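One contact in two related proteins. Structure 1 is beta-agarase D from Zobellia galactanivorans, which hydrolyses the beta-1,4 linkages of agarose as a retaining endo-acting glycoside hydrolase of family 16: PDB 4ASM (chain A, 1.50 Å), residues Y131-E136 and I356-P361. Structure 2 is beta-agarase from Persicobacter: PDB 6AII (chain B, 1.63 Å), residues Y116-E121 and I318-P323. Structure 2 is superposed on structure 1 by the backbone atoms of these residues (RMSD 0.30 Å); each is numbered along its deposited sequence.

Structure 1 (4ASM); sequences YPVFVE and IRVYKP.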
# COMPACT_ATOMS: atom_id res chain seq x y z
N TYR A 131 -12.00 5.23 9.48
CA TYR A 131 -11.50 5.61 10.79
C TYR A 131 -12.66 5.62 11.80
O TYR A 131 -13.81 5.94 11.44
CB TYR A 131 -10.80 6.98 10.74
CG TYR A 131 -11.76 8.12 10.55
CD1 TYR A 131 -12.37 8.74 11.65
CD2 TYR A 131 -12.07 8.58 9.26
CE1 TYR A 131 -13.29 9.75 11.47
CE2 TYR A 131 -12.99 9.62 9.08
CZ TYR A 131 -13.59 10.19 10.19
OH TYR A 131 -14.50 11.23 10.03
N PRO A 132 -12.37 5.26 13.05
CA PRO A 132 -11.11 4.73 13.53
C PRO A 132 -11.02 3.23 13.25
O PRO A 132 -11.95 2.48 13.55
CB PRO A 132 -11.15 5.02 15.03
CG PRO A 132 -12.64 5.01 15.37
CD PRO A 132 -13.38 5.37 14.13
N VAL A 133 -9.90 2.81 12.67
CA VAL A 133 -9.74 1.40 12.30
C VAL A 133 -8.25 1.08 12.19
O VAL A 133 -7.47 1.90 11.70
CB VAL A 133 -10.49 1.07 10.97
CG1 VAL A 133 -9.88 1.81 9.79
CG2 VAL A 133 -10.56 -0.43 10.73
N PHE A 134 -7.90 -0.12 12.64
CA PHE A 134 -6.54 -0.65 12.50
C PHE A 134 -6.56 -1.90 11.61
O PHE A 134 -7.35 -2.82 11.84
CB PHE A 134 -5.97 -0.98 13.89
CG PHE A 134 -4.64 -1.67 13.86
CD1 PHE A 134 -3.50 -1.00 13.43
CD2 PHE A 134 -4.54 -3.00 14.28
CE1 PHE A 134 -2.27 -1.66 13.41
CE2 PHE A 134 -3.31 -3.67 14.25
CZ PHE A 134 -2.18 -2.98 13.81
N VAL A 135 -5.71 -1.90 10.58
CA VAL A 135 -5.65 -3.01 9.63
C VAL A 135 -4.21 -3.50 9.62
O VAL A 135 -3.30 -2.71 9.40
CB VAL A 135 -6.06 -2.57 8.19
CG1 VAL A 135 -6.09 -3.77 7.23
CG2 VAL A 135 -7.43 -1.88 8.20
N GLU A 136 -4.02 -4.80 9.84
CA GLU A 136 -2.66 -5.36 9.87
C GLU A 136 -2.61 -6.72 9.19
O GLU A 136 -3.52 -7.53 9.37
CB GLU A 136 -2.17 -5.49 11.33
CG GLU A 136 -0.72 -5.96 11.48
CD GLU A 136 -0.35 -6.32 12.89
OE1 GLU A 136 -1.21 -6.86 13.61
OE2 GLU A 136 0.81 -6.07 13.29
N ILE A 356 -4.90 -11.29 7.53
CA ILE A 356 -5.15 -9.86 7.65
C ILE A 356 -6.26 -9.68 8.68
O ILE A 356 -7.32 -10.32 8.60
CB ILE A 356 -5.46 -9.21 6.27
CG1 ILE A 356 -5.57 -7.68 6.38
CG2 ILE A 356 -6.69 -9.86 5.61
CD1 ILE A 356 -5.61 -7.00 5.04
N ARG A 357 -6.01 -8.81 9.65
CA ARG A 357 -6.97 -8.57 10.72
C ARG A 357 -7.34 -7.10 10.78
O ARG A 357 -6.51 -6.22 10.47
CB ARG A 357 -6.40 -9.05 12.07
CG ARG A 357 -5.19 -8.30 12.59
CD ARG A 357 -4.65 -9.00 13.83
NE ARG A 357 -3.44 -8.39 14.34
CZ ARG A 357 -2.96 -8.61 15.56
NH1 ARG A 357 -3.62 -9.41 16.41
NH2 ARG A 357 -1.81 -8.06 15.92
N VAL A 358 -8.57 -6.84 11.18
CA VAL A 358 -9.13 -5.50 11.20
C VAL A 358 -9.78 -5.31 12.56
O VAL A 358 -10.60 -6.15 12.96
CB VAL A 358 -10.17 -5.33 10.09
CG1 VAL A 358 -10.79 -3.95 10.14
CG2 VAL A 358 -9.54 -5.59 8.72
N TYR A 359 -9.42 -4.23 13.26
CA TYR A 359 -10.04 -3.89 14.55
C TYR A 359 -10.54 -2.45 14.56
O TYR A 359 -10.05 -1.59 13.82
CB TYR A 359 -9.02 -4.00 15.68
CG TYR A 359 -8.44 -5.37 15.92
CD1 TYR A 359 -9.04 -6.28 16.81
CD2 TYR A 359 -7.24 -5.75 15.30
CE1 TYR A 359 -8.47 -7.55 17.02
CE2 TYR A 359 -6.68 -6.98 15.52
CZ TYR A 359 -7.28 -7.89 16.38
OH TYR A 359 -6.68 -9.11 16.58
N LYS A 360 -11.54 -2.20 15.40
CA LYS A 360 -11.90 -0.83 15.72
C LYS A 360 -11.85 -0.63 17.23
O LYS A 360 -12.11 -1.57 17.98
CB LYS A 360 -13.28 -0.48 15.16
CG LYS A 360 -13.41 -0.62 13.64
CD LYS A 360 -14.83 -0.36 13.16
CE LYS A 360 -15.17 1.12 13.18
NZ LYS A 360 -14.38 1.89 12.14
N PRO A 361 -11.51 0.59 17.69
CA PRO A 361 -11.41 0.87 19.12
C PRO A 361 -12.80 1.13 19.70
O PRO A 361 -13.59 1.89 19.12
CB PRO A 361 -10.57 2.14 19.17
CG PRO A 361 -10.85 2.85 17.92
CD PRO A 361 -11.21 1.78 16.88
O HOH W 1 -15.89 4.22 11.74
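Folds at chi3 (75°) and chi4 (68°) turn the Lys360 chain back on Pro132, where NZ donates a hydrogen bond to Pro132 O, 2.9 Å, from above the carbonyl plane rather than on a lone pair. A modelled water links NZ to Tyr131 O. Lys360 CG lies 4.1 Å from Val133 CG2. Ile356 carries CG1 anti to its backbone N (chi1 -174°), which lays CD1 against Val135 CG1 at 3.9 Å; its CB is 4.0 Å from Glu136 O. The two strands, 133-140 and 350-362, run antiparallel within the GH16 catalytic domain, a beta-sandwich fold, and strand 24-27 flanks 350-362 on its other edge. Phe134 and Tyr359 form a hydrogen-bonded pair, with Phe134 N 2.9 Å from Tyr359 O. On the face that carries Phe134 and Tyr359, Arg357 grips Glu136 side-on in a salt bridge: NE and NH2 both reach OE1, NH2 at 2.7 Å, with the guanidinium and carboxylate nearly coplanar. Val133 CG2 packs on Val358 CG1 at 3.6 Å.

What differs
The bond that separates the two sites is at the exchanged position. Lys360(A) NZ donates to Pro132(A) O at 2.9 Å, whereas Thr322(B) OG1 and Pro117(B) O are 5.1 Å apart, too far for a bond. Chain B therefore lacks this side-chain-to-backbone link between the loop residue before one strand and the neighbouring strand, and with it the probable positive charge beside the carbonyl. The backbone ladder is kept: Phe134(A) N to Tyr359(A) O is 2.9 Å and Phe119(B) N to Tyr321(B) O is 2.8 Å. The salt bridge is kept as well, with Glu136(A) OE1 to Arg357(A) NH2 at 2.7 Å and Glu121(B) OE1 to Arg319(B) NH2 at 2.8 Å.

In the packing, the exchange preserves the root of the side chain. The CB atoms coincide within the error, and CG of Lys360(A) and CG2 of Thr322(B) lie 0.2 Å apart after superposition, so the touches on Pro132(A)/Pro117(B) and Val133(A)/Val118(B) persist. CD, CE and NZ of Lys360(A) have no counterpart in Thr322(B), while OG1 of Thr322(B) has none in Lys360(A).

The second difference is a turned side chain. The models place Ile356(A) at chi1 -174° and Ile318(B) at -60°; the places of CG1 and CD1 of Ile356(A) are left, and the CD1 atoms stand 3.3 Å apart after superposition. The touch on the glutamate carbonyl is kept, Ile356(A) CB to Glu136(A) O at 4.0 Å and Ile318(B) CB to Glu121(B) O at 4.3 Å. Val135(A) and Val120(B) keep their place, yet the apolar contact from Ile356(A) CD1 to Val135(A) CG1 at 3.9 Å has no equivalent: the closest approach in chain B, Ile318(B) CG2 to Val120(B) CG1, is 5.2 Å, which would make the packing between these two residues looser in the model of chain B.

Structure 2 (6AII); sequences YPVFVE and IRVYTP.
In Thr322 OG1 sits between the backbone N and the carbonyl carbon (chi1 68°), which sets CG2 anti to the carbonyl carbon, 3.6 Å from Pro117 O in a van der Waals contact. The same methyl, Thr322 CG2, lies 4.0 Å from Val118 CG2. In Ile318 the CG1 branch is anti to the carbonyl carbon (chi1 -60°), and CB is 4.3 Å from Glu121 O. Phe119 and Tyr321 form a hydrogen-bonded pair, Phe119 N lying 2.8 Å from Tyr321 O. On the face that carries Phe119 and Tyr321, Arg319 grips Glu121 side-on in a salt bridge: NE and NH2 both reach OE1, NH2 at 2.8 Å, with the guanidinium and carboxylate nearly coplanar. Val118 CG2 packs on Val320 CG1 at 3.5 Å.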
# COMPACT_ATOMS: atom_id res chain seq x y z
N TYR B 116 -12.07 5.14 9.43
CA TYR B 116 -11.48 5.56 10.67
C TYR B 116 -12.57 5.58 11.76
O TYR B 116 -13.72 5.86 11.41
CB TYR B 116 -10.89 6.97 10.59
CG TYR B 116 -11.89 8.10 10.53
CD1 TYR B 116 -12.48 8.44 9.35
CD2 TYR B 116 -12.34 8.69 11.70
CE1 TYR B 116 -13.47 9.41 9.29
CE2 TYR B 116 -13.35 9.65 11.66
CZ TYR B 116 -13.89 10.01 10.45
OH TYR B 116 -14.88 10.98 10.35
N PRO B 117 -12.20 5.40 13.00
CA PRO B 117 -10.94 4.89 13.55
C PRO B 117 -10.83 3.38 13.30
O PRO B 117 -11.73 2.52 13.62
CB PRO B 117 -10.94 5.25 15.05
CG PRO B 117 -12.41 5.24 15.40
CD PRO B 117 -13.17 5.55 14.12
N VAL B 118 -9.72 2.95 12.68
CA VAL B 118 -9.57 1.53 12.38
C VAL B 118 -8.09 1.16 12.26
O VAL B 118 -7.31 1.96 11.78
CB VAL B 118 -10.29 1.18 11.08
CG1 VAL B 118 -9.75 1.96 9.90
CG2 VAL B 118 -10.32 -0.31 10.78
N PHE B 119 -7.77 -0.03 12.71
CA PHE B 119 -6.41 -0.58 12.59
C PHE B 119 -6.50 -1.75 11.61
O PHE B 119 -7.33 -2.72 11.81
CB PHE B 119 -5.85 -0.99 13.94
CG PHE B 119 -4.50 -1.66 13.81
CD1 PHE B 119 -3.35 -0.90 13.72
CD2 PHE B 119 -4.37 -3.04 13.89
CE1 PHE B 119 -2.11 -1.51 13.60
CE2 PHE B 119 -3.11 -3.64 13.78
CZ PHE B 119 -2.00 -2.89 13.65
N VAL B 120 -5.65 -1.77 10.54
CA VAL B 120 -5.67 -2.80 9.54
C VAL B 120 -4.25 -3.39 9.46
O VAL B 120 -3.33 -2.59 9.25
CB VAL B 120 -6.06 -2.23 8.16
CG1 VAL B 120 -6.01 -3.30 7.07
CG2 VAL B 120 -7.44 -1.56 8.23
N GLU B 121 -4.12 -4.69 9.51
CA GLU B 121 -2.76 -5.30 9.50
C GLU B 121 -2.82 -6.61 8.76
O GLU B 121 -3.76 -7.41 8.91
CB GLU B 121 -2.28 -5.50 10.92
CG GLU B 121 -0.82 -5.89 11.08
CD GLU B 121 -0.47 -6.01 12.56
OE1 GLU B 121 -1.27 -6.70 13.29
OE2 GLU B 121 0.62 -5.53 12.97
N ILE B 318 -5.09 -11.54 7.64
CA ILE B 318 -5.46 -10.16 7.63
C ILE B 318 -6.31 -9.96 8.88
O ILE B 318 -7.25 -10.76 9.09
CB ILE B 318 -6.28 -9.76 6.38
CG1 ILE B 318 -5.50 -10.01 5.10
CG2 ILE B 318 -6.80 -8.36 6.50
CD1 ILE B 318 -6.36 -10.03 3.87
N ARG B 319 -6.05 -8.89 9.63
CA ARG B 319 -6.93 -8.60 10.82
C ARG B 319 -7.21 -7.11 10.86
O ARG B 319 -6.37 -6.26 10.55
CB ARG B 319 -6.32 -9.12 12.12
CG ARG B 319 -5.05 -8.40 12.56
CD ARG B 319 -4.44 -9.10 13.76
NE ARG B 319 -3.34 -8.35 14.31
CZ ARG B 319 -2.85 -8.41 15.53
NH1 ARG B 319 -3.49 -9.14 16.46
NH2 ARG B 319 -1.69 -7.82 15.81
N VAL B 320 -8.46 -6.80 11.23
CA VAL B 320 -8.97 -5.47 11.31
C VAL B 320 -9.64 -5.26 12.68
O VAL B 320 -10.40 -6.16 13.07
CB VAL B 320 -9.95 -5.16 10.18
CG1 VAL B 320 -10.57 -3.81 10.35
CG2 VAL B 320 -9.21 -5.23 8.82
N TYR B 321 -9.31 -4.16 13.32
CA TYR B 321 -9.92 -3.84 14.64
C TYR B 321 -10.40 -2.39 14.63
O TYR B 321 -9.80 -1.50 14.06
CB TYR B 321 -8.97 -4.02 15.82
CG TYR B 321 -8.36 -5.38 16.02
CD1 TYR B 321 -7.23 -5.78 15.31
CD2 TYR B 321 -8.89 -6.29 16.91
CE1 TYR B 321 -6.66 -7.02 15.49
CE2 TYR B 321 -8.33 -7.53 17.07
CZ TYR B 321 -7.18 -7.89 16.40
OH TYR B 321 -6.64 -9.13 16.63
N THR B 322 -11.49 -2.14 15.40
CA THR B 322 -11.97 -0.83 15.69
C THR B 322 -12.04 -0.67 17.23
O THR B 322 -12.16 -1.62 17.96
CB THR B 322 -13.34 -0.55 15.03
OG1 THR B 322 -14.28 -1.40 15.69
CG2 THR B 322 -13.26 -0.72 13.52
N PRO B 323 -11.90 0.56 17.73
CA PRO B 323 -11.86 0.87 19.15
C PRO B 323 -13.27 0.82 19.74
O PRO B 323 -14.24 1.29 19.06
CB PRO B 323 -11.37 2.31 19.32
CG PRO B 323 -11.05 2.78 17.94
CD PRO B 323 -11.58 1.78 16.97